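Local coordinates for GCN5-related N-acetyltransferase (Ralstonia eutropha JMP134, PDB 2Q0Y), which probably transfers an acyl group, most likely acetyl from acetyl-CoA, to an acceptor substrate, as GNAT-family acetyltransferases do, at residues 56-61 / 102-107. Residues are numbered along the deposited sequence; the frame is centred on the assembly and turned at random.
Sequences WVMEEG and RGIGQA. With ZN (zinc ion), chain B; EDO (1,2-ethanediol), chain F.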
ATOM      1  N   TRP A  56      -6.266 -14.223  12.782  1.00 11.40           N
ATOM      2  CA  TRP A  56      -7.218 -14.971  13.570  1.00 11.73           C
ATOM      3  C   TRP A  56      -7.833 -16.050  12.705  1.00 11.47           C
ATOM      4  O   TRP A  56      -7.982 -15.871  11.484  1.00  8.53           O
ATOM      5  CB  TRP A  56      -8.316 -14.034  14.085  1.00 14.04           C
ATOM      6  CG  TRP A  56      -7.822 -12.816  14.818  1.00 13.68           C
ATOM      7  CD1 TRP A  56      -7.627 -11.559  14.303  1.00 17.72           C
ATOM      8  CD2 TRP A  56      -7.475 -12.739  16.201  1.00 13.05           C
ATOM      9  NE1 TRP A  56      -7.170 -10.704  15.290  1.00 17.29           N
ATOM     10  CE2 TRP A  56      -7.063 -11.410  16.460  1.00 15.93           C
ATOM     11  CE3 TRP A  56      -7.453 -13.669  17.240  1.00 15.65           C
ATOM     12  CZ2 TRP A  56      -6.653 -10.991  17.731  1.00 18.25           C
ATOM     13  CZ3 TRP A  56      -7.060 -13.250  18.508  1.00 15.85           C
ATOM     14  CH2 TRP A  56      -6.657 -11.931  18.738  1.00 15.24           C
ATOM     15  N   VAL A  57      -8.206 -17.154  13.336  1.00 11.40           N
ATOM     16  CA  VAL A  57      -8.849 -18.283  12.668  1.00 10.29           C
ATOM     17  C   VAL A  57     -10.207 -18.556  13.337  1.00 10.87           C
ATOM     18  O   VAL A  57     -10.299 -18.588  14.560  1.00 10.03           O
ATOM     19  CB  VAL A  57      -7.947 -19.534  12.748  1.00 10.56           C
ATOM     20  CG1 VAL A  57      -8.602 -20.735  12.121  1.00 15.71           C
ATOM     21  CG2 VAL A  57      -6.579 -19.247  12.083  1.00 16.69           C
HETATM   22  N   MSE A  58     -11.269 -18.722  12.544  1.00  9.70           N
HETATM   23  CA  MSE A  58     -12.564 -19.164  13.069  1.00 10.01           C
HETATM   24  C   MSE A  58     -12.710 -20.671  12.872  1.00  9.30           C
HETATM   25  O   MSE A  58     -12.526 -21.190  11.765  1.00  9.81           O
HETATM   26  CB  MSE A  58     -13.725 -18.454  12.371  1.00 10.47           C
HETATM   27  CG  MSE A  58     -15.069 -18.655  13.030  1.00 14.14           C
HETATM   28 SE   MSE A  58     -15.175 -17.602  14.683  0.75 22.31          SE
HETATM   29  CE  MSE A  58     -15.274 -15.856  13.916  1.00 21.64           C
ATOM     30  N   GLU A  59     -13.053 -21.362  13.950  1.00 10.86           N
ATOM     31  CA  GLU A  59     -13.171 -22.813  13.951  1.00  9.49           C
ATOM     32  C   GLU A  59     -14.540 -23.281  14.425  1.00  9.49           C
ATOM     33  O   GLU A  59     -15.151 -22.655  15.280  1.00 13.00           O
ATOM     34  CB  GLU A  59     -12.134 -23.440  14.881  1.00 12.64           C
ATOM     35  CG  GLU A  59     -10.730 -23.050  14.596  1.00 17.47           C
ATOM     36  CD  GLU A  59      -9.762 -23.849  15.414  1.00 14.73           C
ATOM     37  OE1 GLU A  59     -10.033 -24.068  16.611  1.00 21.34           O
ATOM     38  OE2 GLU A  59      -8.740 -24.260  14.845  1.00 20.15           O
ATOM     39  N   GLU A  60     -15.001 -24.368  13.816  1.00  9.77           N
ATOM     40  CA  GLU A  60     -16.220 -25.054  14.211  0.50 10.40           C
ATOM     41  C   GLU A  60     -15.785 -26.369  14.832  1.00 10.66           C
ATOM     42  O   GLU A  60     -15.216 -27.221  14.158  1.00 10.79           O
ATOM     43  CB  GLU A  60     -17.136 -25.320  13.001  0.50 10.28           C
ATOM     44  CG  GLU A  60     -18.306 -26.255  13.299  0.50 12.70           C
ATOM     45  CD  GLU A  60     -19.272 -26.419  12.139  0.50 10.66           C
ATOM     46  OE1 GLU A  60     -18.998 -25.872  11.059  0.50  5.50           O
ATOM     47  OE2 GLU A  60     -20.315 -27.101  12.316  0.50 12.12           O
ATOM     48  N   GLY A  61     -16.026 -26.531  16.122  1.00 13.05           N
ATOM     49  CA  GLY A  61     -15.592 -27.735  16.805  1.00 14.32           C
ATOM     50  C   GLY A  61     -14.141 -28.061  16.523  1.00 13.91           C
ATOM     51  O   GLY A  61     -13.810 -29.216  16.273  1.00 15.42           O
ATOM     52  N   ARG A 102     -23.386 -16.400   8.341  1.00 16.81           N
ATOM     53  CA  ARG A 102     -23.263 -16.515   9.786  1.00 16.18           C
ATOM     54  C   ARG A 102     -22.525 -15.341  10.425  1.00 13.88           C
ATOM     55  O   ARG A 102     -22.237 -15.388  11.611  1.00 16.02           O
ATOM     56  CB  ARG A 102     -22.518 -17.819  10.127  1.00 19.76           C
ATOM     57  N   GLY A 103     -22.191 -14.312   9.655  1.00 12.67           N
ATOM     58  CA  GLY A 103     -21.458 -13.149  10.197  1.00 12.20           C
ATOM     59  C   GLY A 103     -19.987 -13.368  10.488  1.00 10.98           C
ATOM     60  O   GLY A 103     -19.350 -12.540  11.167  1.00 10.37           O
ATOM     61  N   ILE A 104     -19.416 -14.444   9.941  1.00 10.91           N
ATOM     62  CA  ILE A 104     -18.000 -14.767  10.188  1.00 10.05           C
ATOM     63  C   ILE A 104     -17.036 -13.725   9.660  1.00  9.49           C
ATOM     64  O   ILE A 104     -16.087 -13.341  10.364  1.00  9.89           O
ATOM     65  CB  ILE A 104     -17.640 -16.176   9.655  1.00  9.36           C
ATOM     66  CG1 ILE A 104     -18.424 -17.208  10.457  1.00 11.11           C
ATOM     67  CG2 ILE A 104     -16.126 -16.445   9.749  1.00 12.59           C
ATOM     68  CD1 ILE A 104     -18.336 -18.597   9.891  1.00 13.32           C
ATOM     69  N   GLY A 105     -17.227 -13.285   8.421  1.00  9.02           N
ATOM     70  CA  GLY A 105     -16.353 -12.291   7.833  1.00 11.03           C
ATOM     71  C   GLY A 105     -16.356 -10.993   8.635  1.00 10.66           C
ATOM     72  O   GLY A 105     -15.311 -10.415   8.911  1.00 10.26           O
ATOM     73  N   GLN A 106     -17.533 -10.540   9.016  1.00 10.14           N
ATOM     74  CA  GLN A 106     -17.637  -9.331   9.841  1.00 11.39           C
ATOM     75  C   GLN A 106     -16.990  -9.524  11.213  1.00 10.56           C
ATOM     76  O   GLN A 106     -16.300  -8.634  11.716  1.00 11.61           O
ATOM     77  CB  GLN A 106     -19.089  -8.908   9.965  1.00  9.72           C
ATOM     78  CG  GLN A 106     -19.269  -7.671  10.831  1.00 15.07           C
ATOM     79  CD  GLN A 106     -20.637  -7.041  10.707  1.00 24.22           C
ATOM     80  OE1 GLN A 106     -21.553  -7.622  10.131  1.00 30.06           O
ATOM     81  NE2 GLN A 106     -20.779  -5.837  11.252  1.00 28.48           N
ATOM     82  N   ALA A 107     -17.164 -10.709  11.799  1.00 10.78           N
ATOM     83  CA  ALA A 107     -16.543 -11.035  13.089  1.00 11.24           C
ATOM     84  C   ALA A 107     -15.014 -11.003  13.020  1.00 11.38           C
ATOM     85  O   ALA A 107     -14.356 -10.431  13.893  1.00 11.33           O
ATOM     86  CB  ALA A 107     -17.014 -12.371  13.569  1.00 12.66           C
TER
HETATM   87 ZN    ZN B 153     -20.843 -25.775   9.990  1.00 17.96          ZN
HETATM   88  C1  EDO F 157     -19.162 -14.320   6.168  1.00 13.30           C
HETATM   89  O1  EDO F 157     -19.553 -13.583   7.307  1.00 45.64           O
HETATM   90  C2  EDO F 157     -18.737 -13.386   5.065  1.00 35.04           C
HETATM   91  O2  EDO F 157     -18.309 -14.171   3.953  1.00 42.40           O
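Ile104 and Ala107, on the first turn of helix 104-118, receive the selenomethionine side chain of Met58, which reaches across from strand 54-60. Gly103 is the N-cap, and its carbonyl oxygen takes the hydrogen bond from Ala107 N, closing this first turn. Next comes Ile104, buried, with its CB turned to the strand. The branch that does the touching is CG2, 4.1 Å from Met58 CB and as far from Met58 CG, so the methyl rests against the root of the selenomethionine; the same side chain also packs on His99 and Ala66. In the GNAT fold the loop leading into this helix, with the helix start, usually binds the pyrophosphate of acetyl-CoA through backbone N-H groups, and probably does so here; Gly103-Ile104-Gly105 fits the G-x-G end of the Q/R-x-x-G-x-G/A signature. A 1,2-ethanediol, probably from the crystallisation liquor, sits at the helix start, with Gly105 N donating to its O1 over 2.6 Å at 152°. One turn on from Gly103, Ala107 offers its methyl: Met58 CE lies 3.9 Å from Ala107 CB. Met58 gets there by leaving the strand with CG anti to the backbone N (chi1 -169°) and bending at both chi2 and chi3, which curls the selenium-methyl end to the helix. Two residues along the strand, Glu60 turns its carboxylate to a zinc ion, OE1 at 2.1 Å from the metal, with His99 NE2 as a second ligand.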